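Local coordinates for protein short-chain dehydrogenase/reductase SDR (PDB 3GUY) that probably catalyses NAD(P)-dependent oxidation or reduction of a substrate not yet identified, as a short-chain dehydrogenase/reductase, at residues F85-Q91 with Q139-Y143. The protein carries 2 engineered substitutions. Numbering follows the deposited sequence.
Sequences FGLLQEQ and QESTY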
loop_
_atom_site.group_PDB
_atom_site.type_symbol
_atom_site.label_atom_id
_atom_site.label_comp_id
_atom_site.label_asym_id
_atom_site.label_seq_id
_atom_site.Cartn_x
_atom_site.Cartn_y
_atom_site.Cartn_z
ATOM N N PHE D 85 -8.731 7.551 -20.484
ATOM C CA PHE D 85 -7.489 6.780 -20.517
ATOM C C PHE D 85 -6.552 7.193 -21.649
ATOM O O PHE D 85 -6.924 7.995 -22.495
ATOM C CB PHE D 85 -7.872 5.336 -20.676
ATOM C CG PHE D 85 -8.823 4.851 -19.623
ATOM C CD1 PHE D 85 -8.355 4.564 -18.359
ATOM C CD2 PHE D 85 -10.180 4.701 -19.902
ATOM C CE1 PHE D 85 -9.239 4.114 -17.369
ATOM C CE2 PHE D 85 -11.063 4.266 -18.933
ATOM C CZ PHE D 85 -10.591 3.976 -17.662
ATOM N N GLY D 86 -5.356 6.603 -21.651
ATOM C CA GLY D 86 -4.323 6.837 -22.660
ATOM C C GLY D 86 -2.998 7.243 -22.010
ATOM O O GLY D 86 -2.943 7.635 -20.845
ATOM N N LEU D 87 -1.923 7.182 -22.785
ATOM C CA LEU D 87 -0.629 7.614 -22.334
ATOM C C LEU D 87 -0.760 9.086 -21.904
ATOM O O LEU D 87 -1.474 9.859 -22.576
ATOM C CB LEU D 87 0.374 7.479 -23.476
ATOM C CG LEU D 87 0.870 6.090 -23.871
ATOM C CD1 LEU D 87 1.695 6.183 -25.176
ATOM C CD2 LEU D 87 1.677 5.460 -22.698
ATOM N N LEU D 88 -0.079 9.478 -20.822
ATOM C CA LEU D 88 -0.298 10.802 -20.241
ATOM C C LEU D 88 -0.103 11.945 -21.288
ATOM O O LEU D 88 -0.907 12.880 -21.354
ATOM C CB LEU D 88 0.571 11.016 -18.999
ATOM C CG LEU D 88 0.423 12.350 -18.252
ATOM C CD1 LEU D 88 -1.004 12.526 -17.652
ATOM C CD2 LEU D 88 1.492 12.513 -17.110
ATOM N N GLN D 89 0.940 11.855 -22.102
ATOM C CA GLN D 89 1.217 12.883 -23.092
ATOM C C GLN D 89 0.117 12.973 -24.175
ATOM O O GLN D 89 -0.014 14.013 -24.831
ATOM C CB GLN D 89 2.585 12.671 -23.733
ATOM C CG GLN D 89 2.669 11.483 -24.734
ATOM C CD GLN D 89 3.097 10.155 -24.094
ATOM O OE1 GLN D 89 3.657 9.287 -24.783
ATOM N NE2 GLN D 89 2.867 9.998 -22.787
ATOM N N GLU D 90 -0.652 11.903 -24.364
ATOM C CA GLU D 90 -1.751 11.887 -25.354
ATOM C C GLU D 90 -3.038 12.404 -24.752
ATOM O O GLU D 90 -3.993 12.627 -25.471
ATOM C CB GLU D 90 -2.128 10.477 -25.809
ATOM C CG GLU D 90 -1.047 9.480 -25.899
ATOM C CD GLU D 90 -0.272 9.591 -27.171
ATOM O OE1 GLU D 90 0.285 8.544 -27.603
ATOM O OE2 GLU D 90 -0.232 10.713 -27.716
ATOM N N GLN D 91 -3.105 12.529 -23.428
ATOM C CA GLN D 91 -4.361 12.919 -22.815
ATOM C C GLN D 91 -4.656 14.410 -22.987
ATOM O O GLN D 91 -3.766 15.257 -22.899
ATOM C CB GLN D 91 -4.388 12.513 -21.340
ATOM C CG GLN D 91 -4.461 10.992 -21.150
ATOM C CD GLN D 91 -4.837 10.596 -19.701
ATOM O OE1 GLN D 91 -5.246 11.435 -18.894
ATOM N NE2 GLN D 91 -4.737 9.305 -19.397
ATOM N N GLN D 139 -1.220 3.807 -18.868
ATOM C CA GLN D 139 -2.306 4.417 -19.644
ATOM C C GLN D 139 -3.545 4.780 -18.827
ATOM O O GLN D 139 -4.562 5.092 -19.354
ATOM C CB GLN D 139 -2.637 3.603 -20.871
ATOM C CG GLN D 139 -1.421 3.312 -21.660
ATOM C CD GLN D 139 -1.745 2.937 -23.118
ATOM O OE1 GLN D 139 -2.895 2.890 -23.520
ATOM N NE2 GLN D 139 -0.726 2.667 -23.876
ATOM N N GLU D 140 -3.440 4.743 -17.519
ATOM C CA GLU D 140 -4.564 5.111 -16.680
ATOM C C GLU D 140 -4.117 6.073 -15.596
ATOM O O GLU D 140 -4.686 6.098 -14.488
ATOM C CB GLU D 140 -5.191 3.845 -16.064
ATOM C CG GLU D 140 -5.548 2.764 -17.008
ATOM C CD GLU D 140 -6.317 1.631 -16.342
ATOM O OE1 GLU D 140 -7.070 1.825 -15.327
ATOM O OE2 GLU D 140 -6.195 0.524 -16.885
ATOM N N SER D 141 -3.099 6.869 -15.891
ATOM C CA SER D 141 -2.417 7.572 -14.833
ATOM C C SER D 141 -3.366 8.545 -14.089
ATOM O O SER D 141 -3.290 8.648 -12.890
ATOM C CB SER D 141 -1.187 8.276 -15.336
ATOM O OG SER D 141 -1.480 9.338 -16.214
ATOM N N THR D 142 -4.167 9.302 -14.822
ATOM C CA THR D 142 -5.108 10.274 -14.210
ATOM C C THR D 142 -6.345 9.605 -13.612
ATOM O O THR D 142 -6.958 10.132 -12.667
ATOM C CB THR D 142 -5.558 11.309 -15.237
ATOM O OG1 THR D 142 -6.049 10.611 -16.412
ATOM C CG2 THR D 142 -4.365 12.246 -15.602
ATOM N N TYR D 143 -6.733 8.467 -14.183
ATOM C CA TYR D 143 -7.791 7.617 -13.602
ATOM C C TYR D 143 -7.358 7.066 -12.273
ATOM O O TYR D 143 -8.072 7.234 -11.299
ATOM C CB TYR D 143 -8.172 6.467 -14.503
ATOM C CG TYR D 143 -9.388 5.708 -14.032
ATOM C CD1 TYR D 143 -10.649 6.319 -13.975
ATOM C CD2 TYR D 143 -9.282 4.392 -13.641
ATOM C CE1 TYR D 143 -11.768 5.630 -13.527
ATOM C CE2 TYR D 143 -10.403 3.680 -13.244
ATOM C CZ TYR D 143 -11.648 4.313 -13.181
ATOM O OH TYR D 143 -12.758 3.630 -12.754
HETATM O O HOH W 1 -1.613 7.698 -18.407
HETATM O O HOH W 2 -6.315 8.029 -17.107
#
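Phe85 points its ring edge at one face of Tyr143, the tyrosine of the YxxxK sequence and, by family resemblance, probably the active-site tyrosine. The stack is edge-to-face, with centroids 5.1 Å apart and planes at 60°, and Phe85 CZ sits over the middle of the tyrosine ring. Tyr143 CG stands anti to the backbone N (chi1 -171°), which carries its ring to where Phe85 meets it. The aliphatic part of Glu140, the N-cap residue of helix 141-160, packs against the phenylalanine too, CG lying 3.6 Å from Phe85 CD1. Here the loop that follows strand 75-78 of the Rossmann fold meets the start of that helix, and Gly86 N ties the two backbones by a nearly straight bond of 2.9 Å to Gln139 O. Leu87 rests on the amide end of Gln139, whose OE1 is held by Trp181, a residue whose ring also meets Phe85. Further along, Leu88 CD1 touches Ser141 OG and Thr142 CG2. The second subunit closes over this side, with its Val157 on Leu88. Gln91 helps hold the turn: NE2 donates back to Gly86 O, while OE1 accepts a hydrogen bond from Thr142 OG1, which lies in the Gln91 carbonyl plane, on a lone pair, 2.7 Å from OE1.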